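PDB 3CEU: thiamine phosphate pyrophosphorylase from Bacteroides thetaiotaomicron VPI-5482, which probably catalyses the formation of thiamine phosphate, as a thiamine-phosphate diphosphorylase of thiamine diphosphate biosynthesis. Local coordinates for residues 29-34 / 56-61. Numbering follows the deposited sequence.
Sequences ILHLRK and RIVTHE
Leu30, His31 and Leu32 pair with Ile57, Val58 and Thr59 as parallel strands, their short axes 22° apart and 4.5 Å at the closest, through backbone hydrogen bonds such as Val58 N to Leu30 O. His31 and His60 meet rim to rim, their planes 82° apart. His31 ND1 and His60 NE2 share a nearly straight hydrogen bond of 2.7 Å; either may donate. Val58 CB sits over the centre of one His31 face, 3.9 Å from the centroid. Arg33 CB lies over one His60 face, offset toward the rim; CG is anti to the backbone N (chi1 -179°), and the chain extends past the ring to NE. A water bridges Arg33 NE and His60 ND1, in the plane of both groups. An alanine at His60 would probably leave His31 ND1 and the water without this partner. Lys34 N donates to Glu61 OE2 (2.9 Å) from above the carboxylate plane. Lys34 NZ forms a salt bridge with Glu15 and hydrogen bonds to the carbonyls of Thr8 and Thr10. On the outer, helix-facing side, Leu30 CD2 packs on Ile57 CG1 at 3.8 Å, with Phe23 of helix 15-24 against both. Inside the barrel His31 NE2 is hydrogen-bonded to Tyr110 OH. Helix 39-48 makes the beta-alpha-beta crossover between the strands, which lie between strands 2-6 and 73-75 in the TIM barrel.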
ATOM      1  N   ILE A  29       6.382  -0.273   2.692  1.00 22.30           N
ATOM      2  CA  ILE A  29       5.251   0.250   3.459  1.00 16.62           C
ATOM      3  C   ILE A  29       4.068  -0.713   3.571  1.00 17.89           C
ATOM      4  O   ILE A  29       3.794  -1.505   2.666  1.00 16.57           O
ATOM      5  CB  ILE A  29       4.742   1.582   2.833  1.00 15.71           C
ATOM      6  CG1 ILE A  29       5.878   2.608   2.805  1.00  8.90           C
ATOM      7  CG2 ILE A  29       3.567   2.132   3.633  1.00 11.64           C
ATOM      8  CD1 ILE A  29       5.524   3.912   2.095  1.00 12.23           C
ATOM      9  N   LEU A  30       3.368  -0.626   4.698  1.00 14.48           N
ATOM     10  CA  LEU A  30       2.197  -1.454   4.969  1.00 18.00           C
ATOM     11  C   LEU A  30       1.015  -0.537   5.219  1.00 18.89           C
ATOM     12  O   LEU A  30       1.076   0.344   6.075  1.00 16.43           O
ATOM     13  CB  LEU A  30       2.421  -2.313   6.211  1.00  8.32           C
ATOM     14  CG  LEU A  30       1.221  -3.151   6.634  1.00  7.62           C
ATOM     15  CD1 LEU A  30       0.964  -4.230   5.595  1.00 16.15           C
ATOM     16  CD2 LEU A  30       1.475  -3.781   7.991  1.00 13.74           C
ATOM     17  N   HIS A  31      -0.054  -0.746   4.461  1.00 25.43           N
ATOM     18  CA  HIS A  31      -1.273   0.037   4.614  1.00 23.66           C
ATOM     19  C   HIS A  31      -2.299  -0.802   5.363  1.00 19.49           C
ATOM     20  O   HIS A  31      -2.844  -1.779   4.830  1.00 17.92           O
ATOM     21  CB  HIS A  31      -1.825   0.463   3.249  1.00 21.48           C
ATOM     22  CG  HIS A  31      -1.357   1.817   2.808  1.00 20.71           C
ATOM     23  ND1 HIS A  31      -2.206   2.901   2.704  1.00 19.90           N
ATOM     24  CD2 HIS A  31      -0.124   2.280   2.495  1.00 18.87           C
ATOM     25  CE1 HIS A  31      -1.517   3.968   2.347  1.00 27.04           C
ATOM     26  NE2 HIS A  31      -0.247   3.619   2.215  1.00 20.35           N
ATOM     27  N   LEU A  32      -2.536  -0.418   6.613  1.00 13.32           N
ATOM     28  CA  LEU A  32      -3.487  -1.106   7.476  1.00 15.70           C
ATOM     29  C   LEU A  32      -4.890  -0.630   7.142  1.00 14.02           C
ATOM     30  O   LEU A  32      -5.258   0.503   7.435  1.00 16.22           O
ATOM     31  CB  LEU A  32      -3.166  -0.814   8.949  1.00 11.57           C
ATOM     32  CG  LEU A  32      -4.069  -1.421  10.019  1.00 13.80           C
ATOM     33  CD1 LEU A  32      -4.129  -2.937   9.862  1.00 14.41           C
ATOM     34  CD2 LEU A  32      -3.541  -1.049  11.396  1.00  9.53           C
ATOM     35  N   ARG A  33      -5.665  -1.500   6.512  1.00 21.68           N
ATOM     36  CA  ARG A  33      -7.034  -1.165   6.144  1.00 20.60           C
ATOM     37  C   ARG A  33      -7.978  -2.264   6.620  1.00 17.41           C
ATOM     38  O   ARG A  33      -7.991  -3.370   6.079  1.00 14.47           O
ATOM     39  CB  ARG A  33      -7.127  -0.970   4.625  1.00 22.06           C
ATOM     40  CG  ARG A  33      -8.498  -0.598   4.072  1.00 15.12           C
ATOM     41  CD  ARG A  33      -8.382  -0.217   2.599  1.00 16.50           C
ATOM     42  NE  ARG A  33      -9.669  -0.098   1.919  1.00 20.11           N
ATOM     43  CZ  ARG A  33     -10.472  -1.123   1.622  1.00 27.21           C
ATOM     44  NH1 ARG A  33     -10.137  -2.368   1.946  1.00 13.41           N
ATOM     45  NH2 ARG A  33     -11.613  -0.905   0.979  1.00 28.63           N
ATOM     46  N   LYS A  34      -8.739  -1.943   7.664  1.00 15.05           N
ATOM     47  CA  LYS A  34      -9.708  -2.858   8.263  1.00 14.86           C
ATOM     48  C   LYS A  34     -11.037  -2.113   8.375  1.00 19.01           C
ATOM     49  O   LYS A  34     -11.407  -1.646   9.454  1.00 19.93           O
ATOM     50  CB  LYS A  34      -9.261  -3.274   9.664  1.00 16.85           C
ATOM     51  CG  LYS A  34      -7.892  -3.928   9.742  1.00  9.80           C
ATOM     52  CD  LYS A  34      -7.843  -5.196   8.911  1.00 20.33           C
ATOM     53  CE  LYS A  34      -6.534  -5.946   9.110  1.00 18.62           C
ATOM     54  NZ  LYS A  34      -6.486  -7.146   8.239  1.00 13.91           N
ATOM     55  N   ARG A  56       6.497   2.129   9.425  1.00 19.40           N
ATOM     56  CA  ARG A  56       6.395   1.657   8.043  1.00 16.97           C
ATOM     57  C   ARG A  56       4.930   1.324   7.743  1.00 22.34           C
ATOM     58  O   ARG A  56       4.602   0.843   6.659  1.00 19.58           O
ATOM     59  CB  ARG A  56       7.234   0.392   7.856  1.00 21.36           C
ATOM     60  CG  ARG A  56       8.734   0.568   8.026  1.00 29.29           C
ATOM     61  CD  ARG A  56       9.387   0.955   6.717  1.00 37.94           C
ATOM     62  NE  ARG A  56      10.833   0.777   6.747  1.00 44.71           N
ATOM     63  CZ  ARG A  56      11.645   1.131   5.757  1.00 50.24           C
ATOM     64  NH1 ARG A  56      11.143   1.679   4.656  1.00 44.26           N
ATOM     65  NH2 ARG A  56      12.958   0.952   5.871  1.00 35.27           N
ATOM     66  N   ILE A  57       4.061   1.585   8.717  1.00 18.25           N
ATOM     67  CA  ILE A  57       2.631   1.307   8.604  1.00 19.17           C
ATOM     68  C   ILE A  57       1.759   2.574   8.539  1.00 16.67           C
ATOM     69  O   ILE A  57       1.955   3.507   9.311  1.00 12.30           O
ATOM     70  CB  ILE A  57       2.161   0.449   9.813  1.00 15.46           C
ATOM     71  CG1 ILE A  57       2.946  -0.865   9.846  1.00 16.52           C
ATOM     72  CG2 ILE A  57       0.660   0.186   9.730  1.00 20.06           C
ATOM     73  CD1 ILE A  57       2.700  -1.706  11.088  1.00  5.57           C
ATOM     74  N   VAL A  58       0.809   2.591   7.606  1.00 13.95           N
ATOM     75  CA  VAL A  58      -0.125   3.699   7.446  1.00  8.35           C
ATOM     76  C   VAL A  58      -1.487   3.090   7.714  1.00 16.21           C
ATOM     77  O   VAL A  58      -1.778   1.994   7.222  1.00 14.35           O
ATOM     78  CB  VAL A  58      -0.112   4.263   6.009  1.00 15.44           C
ATOM     79  CG1 VAL A  58      -1.092   5.427   5.899  1.00  7.92           C
ATOM     80  CG2 VAL A  58       1.293   4.719   5.620  1.00  5.92           C
ATOM     81  N   THR A  59      -2.322   3.769   8.498  1.00 17.57           N
ATOM     82  CA  THR A  59      -3.648   3.216   8.819  1.00 15.37           C
ATOM     83  C   THR A  59      -4.804   3.971   8.176  1.00 17.77           C
ATOM     84  O   THR A  59      -4.783   5.198   8.086  1.00 16.76           O
ATOM     85  CB  THR A  59      -3.895   3.188  10.346  1.00 17.05           C
ATOM     86  OG1 THR A  59      -5.216   2.703  10.602  1.00 12.41           O
ATOM     87  CG2 THR A  59      -3.740   4.570  10.956  1.00  8.44           C
ATOM     88  N   HIS A  60      -5.813   3.228   7.738  1.00 13.46           N
ATOM     89  CA  HIS A  60      -6.978   3.825   7.112  1.00 19.58           C
ATOM     90  C   HIS A  60      -8.118   4.017   8.108  1.00 14.89           C
ATOM     91  O   HIS A  60      -9.148   4.602   7.786  1.00 15.28           O
ATOM     92  CB  HIS A  60      -7.477   2.962   5.944  1.00 12.24           C
ATOM     93  CG  HIS A  60      -6.510   2.859   4.806  1.00 18.20           C
ATOM     94  ND1 HIS A  60      -6.916   2.766   3.491  1.00 13.59           N
ATOM     95  CD2 HIS A  60      -5.156   2.814   4.786  1.00 16.55           C
ATOM     96  CE1 HIS A  60      -5.854   2.669   2.711  1.00 22.05           C
ATOM     97  NE2 HIS A  60      -4.773   2.693   3.473  1.00 21.06           N
ATOM     98  N   GLU A  61      -7.936   3.529   9.325  1.00 14.10           N
ATOM     99  CA  GLU A  61      -8.983   3.667  10.324  1.00 14.20           C
ATOM    100  C   GLU A  61      -8.405   4.085  11.659  1.00 11.11           C
ATOM    101  O   GLU A  61      -7.195   4.024  11.858  1.00 17.02           O
ATOM    102  CB  GLU A  61      -9.753   2.341  10.464  1.00 20.76           C
ATOM    103  CG  GLU A  61     -10.730   2.033   9.306  1.00 22.73           C
ATOM    104  CD  GLU A  61     -10.060   1.483   8.049  1.00 25.29           C
ATOM    105  OE1 GLU A  61     -10.660   1.605   6.952  1.00 26.46           O
ATOM    106  OE2 GLU A  61      -8.952   0.915   8.161  1.00 22.54           O
TER
HETATM  107  O   HOH W   1      -9.420   2.846   2.222  1.00 19.44           O